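Local coordinates for protein branched-chain phosphotransacylase (Enterococcus faecalis, PDB 1YCO) that probably transfers acyl groups between coenzyme A and phosphate, as expected of a phosphate acetyltransferase and butyryltransferase family member, at residues Thr184-Glu197 / Tyr205-Val217. Sequence-based numbering, arbitrary orientation.
Sequences TVFGPLSLDLATSE and YSGPIMGDADILV. With PO4 (phosphate ion), chain C.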
loop_
_atom_site.group_PDB
_atom_site.type_symbol
_atom_site.label_atom_id
_atom_site.label_comp_id
_atom_site.label_asym_id
_atom_site.label_seq_id
_atom_site.Cartn_x
_atom_site.Cartn_y
_atom_site.Cartn_z
ATOM N N THR A 184 -15.888 -1.203 17.591
ATOM C CA THR A 184 -14.745 -0.492 18.122
ATOM C C THR A 184 -13.986 0.138 16.951
ATOM O O THR A 184 -13.376 -0.566 16.152
ATOM C CB THR A 184 -13.796 -1.434 18.892
ATOM O OG1 THR A 184 -14.499 -2.028 19.990
ATOM C CG2 THR A 184 -12.606 -0.657 19.428
ATOM N N VAL A 185 -14.051 1.463 16.849
ATOM C CA VAL A 185 -13.370 2.202 15.791
ATOM C C VAL A 185 -12.212 2.994 16.403
ATOM O O VAL A 185 -12.427 3.809 17.302
ATOM C CB VAL A 185 -14.336 3.197 15.089
ATOM C CG1 VAL A 185 -13.663 3.815 13.880
ATOM C CG2 VAL A 185 -15.616 2.483 14.663
ATOM N N PHE A 186 -10.989 2.750 15.925
ATOM C CA PHE A 186 -9.805 3.455 16.436
ATOM C C PHE A 186 -8.689 3.736 15.423
ATOM O O PHE A 186 -8.379 2.908 14.569
ATOM C CB PHE A 186 -9.172 2.693 17.605
ATOM C CG PHE A 186 -8.001 3.416 18.222
ATOM C CD1 PHE A 186 -8.212 4.515 19.056
ATOM C CD2 PHE A 186 -6.699 3.050 17.926
ATOM C CE1 PHE A 186 -7.151 5.241 19.582
ATOM C CE2 PHE A 186 -5.629 3.770 18.448
ATOM C CZ PHE A 186 -5.864 4.871 19.279
ATOM N N GLY A 187 -8.072 4.900 15.574
ATOM C CA GLY A 187 -6.977 5.328 14.727
ATOM C C GLY A 187 -6.413 6.600 15.353
ATOM O O GLY A 187 -7.060 7.189 16.215
ATOM N N PRO A 188 -5.224 7.062 14.950
ATOM C CA PRO A 188 -4.346 6.483 13.931
ATOM C C PRO A 188 -3.723 5.143 14.343
ATOM O O PRO A 188 -3.323 4.953 15.488
ATOM C CB PRO A 188 -3.257 7.549 13.747
ATOM C CG PRO A 188 -3.788 8.772 14.393
ATOM C CD PRO A 188 -4.616 8.266 15.531
ATOM N N LEU A 189 -3.636 4.224 13.395
ATOM C CA LEU A 189 -3.024 2.934 13.645
ATOM C C LEU A 189 -2.262 2.576 12.386
ATOM O O LEU A 189 -2.715 2.850 11.277
ATOM C CB LEU A 189 -4.058 1.838 13.910
ATOM C CG LEU A 189 -4.357 1.375 15.329
ATOM C CD1 LEU A 189 -5.124 0.060 15.251
ATOM C CD2 LEU A 189 -3.061 1.167 16.130
ATOM N N SER A 190 -1.103 1.960 12.584
ATOM C CA SER A 190 -0.255 1.531 11.498
ATOM C C SER A 190 -0.693 0.130 11.113
ATOM O O SER A 190 -1.208 -0.614 11.950
ATOM C CB SER A 190 1.189 1.510 11.969
ATOM O OG SER A 190 1.309 0.634 13.075
ATOM N N LEU A 191 -0.472 -0.229 9.852
ATOM C CA LEU A 191 -0.845 -1.543 9.327
ATOM C C LEU A 191 -0.378 -2.716 10.197
ATOM O O LEU A 191 -1.144 -3.630 10.476
ATOM C CB LEU A 191 -0.293 -1.707 7.896
ATOM C CG LEU A 191 -0.599 -3.003 7.133
ATOM C CD1 LEU A 191 -2.061 -3.018 6.718
ATOM C CD2 LEU A 191 0.298 -3.114 5.894
ATOM N N ASP A 192 0.881 -2.713 10.614
ATOM C CA ASP A 192 1.364 -3.822 11.443
ATOM C C ASP A 192 0.650 -3.871 12.800
ATOM O O ASP A 192 0.236 -4.940 13.244
ATOM C CB ASP A 192 2.875 -3.719 11.641
ATOM C CG ASP A 192 3.288 -2.367 12.139
ATOM O OD1 ASP A 192 2.402 -1.484 12.186
ATOM O OD2 ASP A 192 4.480 -2.173 12.474
ATOM N N LEU A 193 0.513 -2.723 13.463
ATOM C CA LEU A 193 -0.183 -2.703 14.750
ATOM C C LEU A 193 -1.666 -3.077 14.597
ATOM O O LEU A 193 -2.326 -3.495 15.558
ATOM C CB LEU A 193 -0.057 -1.334 15.436
ATOM C CG LEU A 193 1.369 -1.041 15.957
ATOM C CD1 LEU A 193 1.499 0.412 16.384
ATOM C CD2 LEU A 193 1.682 -1.977 17.114
ATOM N N ALA A 194 -2.179 -2.958 13.378
ATOM C CA ALA A 194 -3.566 -3.291 13.121
ATOM C C ALA A 194 -3.815 -4.776 12.803
ATOM O O ALA A 194 -4.855 -5.339 13.180
ATOM C CB ALA A 194 -4.099 -2.430 11.990
ATOM N N THR A 195 -2.850 -5.408 12.145
ATOM C CA THR A 195 -2.979 -6.791 11.706
ATOM C C THR A 195 -1.997 -7.824 12.263
ATOM O O THR A 195 -2.149 -9.012 11.992
ATOM C CB THR A 195 -2.843 -6.854 10.186
ATOM O OG1 THR A 195 -1.555 -6.337 9.825
ATOM C CG2 THR A 195 -3.927 -6.006 9.501
ATOM N N SER A 196 -0.998 -7.384 13.022
ATOM C CA SER A 196 -0.004 -8.306 13.562
ATOM C C SER A 196 0.128 -8.294 15.077
ATOM O O SER A 196 0.779 -7.407 15.642
ATOM C CB SER A 196 1.365 -8.012 12.940
ATOM O OG SER A 196 2.368 -8.843 13.496
ATOM N N GLU A 197 -0.481 -9.279 15.734
ATOM C CA GLU A 197 -0.402 -9.377 17.195
ATOM C C GLU A 197 1.052 -9.388 17.664
ATOM O O GLU A 197 1.384 -8.780 18.678
ATOM C CB GLU A 197 -1.140 -10.625 17.684
ATOM C CG GLU A 197 -2.631 -10.540 17.414
ATOM C CD GLU A 197 -3.428 -11.672 18.040
ATOM O OE1 GLU A 197 -3.135 -12.850 17.740
ATOM O OE2 GLU A 197 -4.358 -11.379 18.828
ATOM N N TYR A 205 2.760 -2.279 22.334
ATOM C CA TYR A 205 1.684 -1.320 22.139
ATOM C C TYR A 205 0.450 -1.780 22.914
ATOM O O TYR A 205 0.265 -2.975 23.171
ATOM C CB TYR A 205 1.351 -1.210 20.643
ATOM C CG TYR A 205 0.130 -0.371 20.349
ATOM C CD1 TYR A 205 0.208 1.015 20.278
ATOM C CD2 TYR A 205 -1.124 -0.968 20.210
ATOM C CE1 TYR A 205 -0.938 1.793 20.084
ATOM C CE2 TYR A 205 -2.273 -0.200 20.017
ATOM C CZ TYR A 205 -2.172 1.185 19.961
ATOM O OH TYR A 205 -3.313 1.947 19.831
ATOM N N SER A 206 -0.383 -0.820 23.299
ATOM C CA SER A 206 -1.615 -1.103 24.022
ATOM C C SER A 206 -2.686 -0.145 23.490
ATOM O O SER A 206 -2.452 1.058 23.405
ATOM C CB SER A 206 -1.404 -0.886 25.525
ATOM O OG SER A 206 -2.526 -1.343 26.280
ATOM N N GLY A 207 -3.846 -0.679 23.124
ATOM C CA GLY A 207 -4.913 0.153 22.594
ATOM C C GLY A 207 -6.170 -0.671 22.382
ATOM O O GLY A 207 -6.151 -1.869 22.664
ATOM N N PRO A 208 -7.278 -0.073 21.900
ATOM C CA PRO A 208 -8.544 -0.780 21.661
ATOM C C PRO A 208 -8.391 -1.878 20.617
ATOM O O PRO A 208 -9.129 -2.865 20.621
ATOM C CB PRO A 208 -9.483 0.325 21.181
ATOM C CG PRO A 208 -8.933 1.543 21.833
ATOM C CD PRO A 208 -7.443 1.367 21.662
ATOM N N ILE A 209 -7.440 -1.698 19.711
ATOM C CA ILE A 209 -7.205 -2.698 18.681
ATOM C C ILE A 209 -5.741 -3.073 18.665
ATOM O O ILE A 209 -4.870 -2.213 18.588
ATOM C CB ILE A 209 -7.615 -2.187 17.294
ATOM C CG1 ILE A 209 -9.091 -1.777 17.324
ATOM C CG2 ILE A 209 -7.337 -3.276 16.252
ATOM C CD1 ILE A 209 -9.568 -1.010 16.101
ATOM N N MET A 210 -5.468 -4.366 18.750
ATOM C CA MET A 210 -4.090 -4.817 18.768
ATOM C C MET A 210 -3.830 -5.992 17.840
ATOM O O MET A 210 -3.947 -7.157 18.226
ATOM C CB MET A 210 -3.694 -5.130 20.208
ATOM C CG MET A 210 -3.820 -3.900 21.110
ATOM S SD MET A 210 -3.328 -4.116 22.835
ATOM C CE MET A 210 -4.727 -5.024 23.462
ATOM N N GLY A 211 -3.488 -5.657 16.598
ATOM C CA GLY A 211 -3.194 -6.655 15.588
ATOM C C GLY A 211 -4.316 -7.611 15.270
ATOM O O GLY A 211 -4.080 -8.587 14.571
ATOM N N ASP A 212 -5.523 -7.332 15.773
ATOM C CA ASP A 212 -6.677 -8.186 15.534
ATOM C C ASP A 212 -7.879 -7.450 14.937
ATOM O O ASP A 212 -9.012 -7.782 15.256
ATOM C CB ASP A 212 -7.092 -8.892 16.840
ATOM C CG ASP A 212 -7.669 -7.931 17.885
ATOM O OD1 ASP A 212 -7.426 -6.703 17.783
ATOM O OD2 ASP A 212 -8.355 -8.405 18.825
ATOM N N ALA A 213 -7.638 -6.469 14.065
ATOM C CA ALA A 213 -8.721 -5.702 13.448
ATOM C C ALA A 213 -9.522 -6.522 12.447
ATOM O O ALA A 213 -8.975 -7.372 11.747
ATOM C CB ALA A 213 -8.164 -4.473 12.761
ATOM N N ASP A 214 -10.818 -6.253 12.368
ATOM C CA ASP A 214 -11.685 -6.980 11.446
ATOM C C ASP A 214 -11.897 -6.233 10.133
ATOM O O ASP A 214 -12.227 -6.821 9.099
ATOM C CB ASP A 214 -13.022 -7.249 12.119
ATOM C CG ASP A 214 -12.866 -8.079 13.361
ATOM O OD1 ASP A 214 -12.428 -9.239 13.231
ATOM O OD2 ASP A 214 -13.168 -7.575 14.464
ATOM N N ILE A 215 -11.707 -4.925 10.194
ATOM C CA ILE A 215 -11.871 -4.080 9.039
ATOM C C ILE A 215 -10.774 -3.037 9.042
ATOM O O ILE A 215 -10.490 -2.404 10.065
ATOM C CB ILE A 215 -13.214 -3.331 9.073
ATOM C CG1 ILE A 215 -14.367 -4.329 9.118
ATOM C CG2 ILE A 215 -13.320 -2.395 7.858
ATOM C CD1 ILE A 215 -15.720 -3.690 9.277
ATOM N N LEU A 216 -10.160 -2.846 7.887
ATOM C CA LEU A 216 -9.121 -1.844 7.772
ATOM C C LEU A 216 -9.724 -0.747 6.905
ATOM O O LEU A 216 -10.355 -1.034 5.899
ATOM C CB LEU A 216 -7.882 -2.434 7.105
ATOM C CG LEU A 216 -7.205 -3.660 7.736
ATOM C CD1 LEU A 216 -6.009 -4.087 6.878
ATOM C CD2 LEU A 216 -6.747 -3.337 9.156
ATOM N N VAL A 217 -9.558 0.499 7.334
ATOM C CA VAL A 217 -10.049 1.664 6.606
ATOM C C VAL A 217 -8.851 2.561 6.231
ATOM O O VAL A 217 -8.136 3.075 7.100
ATOM C CB VAL A 217 -11.052 2.490 7.458
ATOM C CG1 VAL A 217 -11.611 3.656 6.647
ATOM C CG2 VAL A 217 -12.176 1.609 7.935
HETATM P P PO4 C . 1.160 -12.490 14.281
HETATM O O1 PO4 C . 1.271 -11.314 15.188
HETATM O O2 PO4 C . 1.112 -12.015 12.838
HETATM O O3 PO4 C . 2.378 -13.389 14.461
HETATM O O4 PO4 C . -0.102 -13.261 14.615
#
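G211 and A213 donate their backbone N-H groups to the carbonyls of L193 and A194, tying the loop before strand 215-217 to helix 191-195. Strands 184-189 and 215-217 belong to one mixed sheet, with strand 150-154 between them, and the contact joins the helix that follows the first to the loop that precedes the second. A213 N lies 3.1 Å from A194 O and approaches almost in line with the C=O (174°), whereas G211 N, 2.7 Å from L193 O, comes in tilted from the carbonyl plane. G211 CA also lies 3.2 Å from A194 O, a CA-H...O contact.

Beside these bonds the interior is apolar and tight. L216 sets both methyls, CD1 and CD2, against T195 CG2, each at 3.9 Å, and its CD2 also meets A194 CB. L189 divides its branches: CD1 rests on I209 CB, while CD2 reaches the hydroxyl end of Y205. L193 CD2 covers the root of the same tyrosine, 3.6 Å from Y205 CB.

At the exposed rim P208 still makes a well-centred CH-pi contact: F186, with CG anti to its backbone N (chi1 -177°), turns a ring face to P208 CD, 4.1 Å from the centroid and 11° off the normal. The solvent side around exposed E197 is looser. E197 brings CG to 3.7 Å from both M210 O and G211 O; D212 directs its carboxylate to K150 in a salt bridge. S196 OG, which accepts from A199 N, donates to phosphate O1 at 3.2 Å.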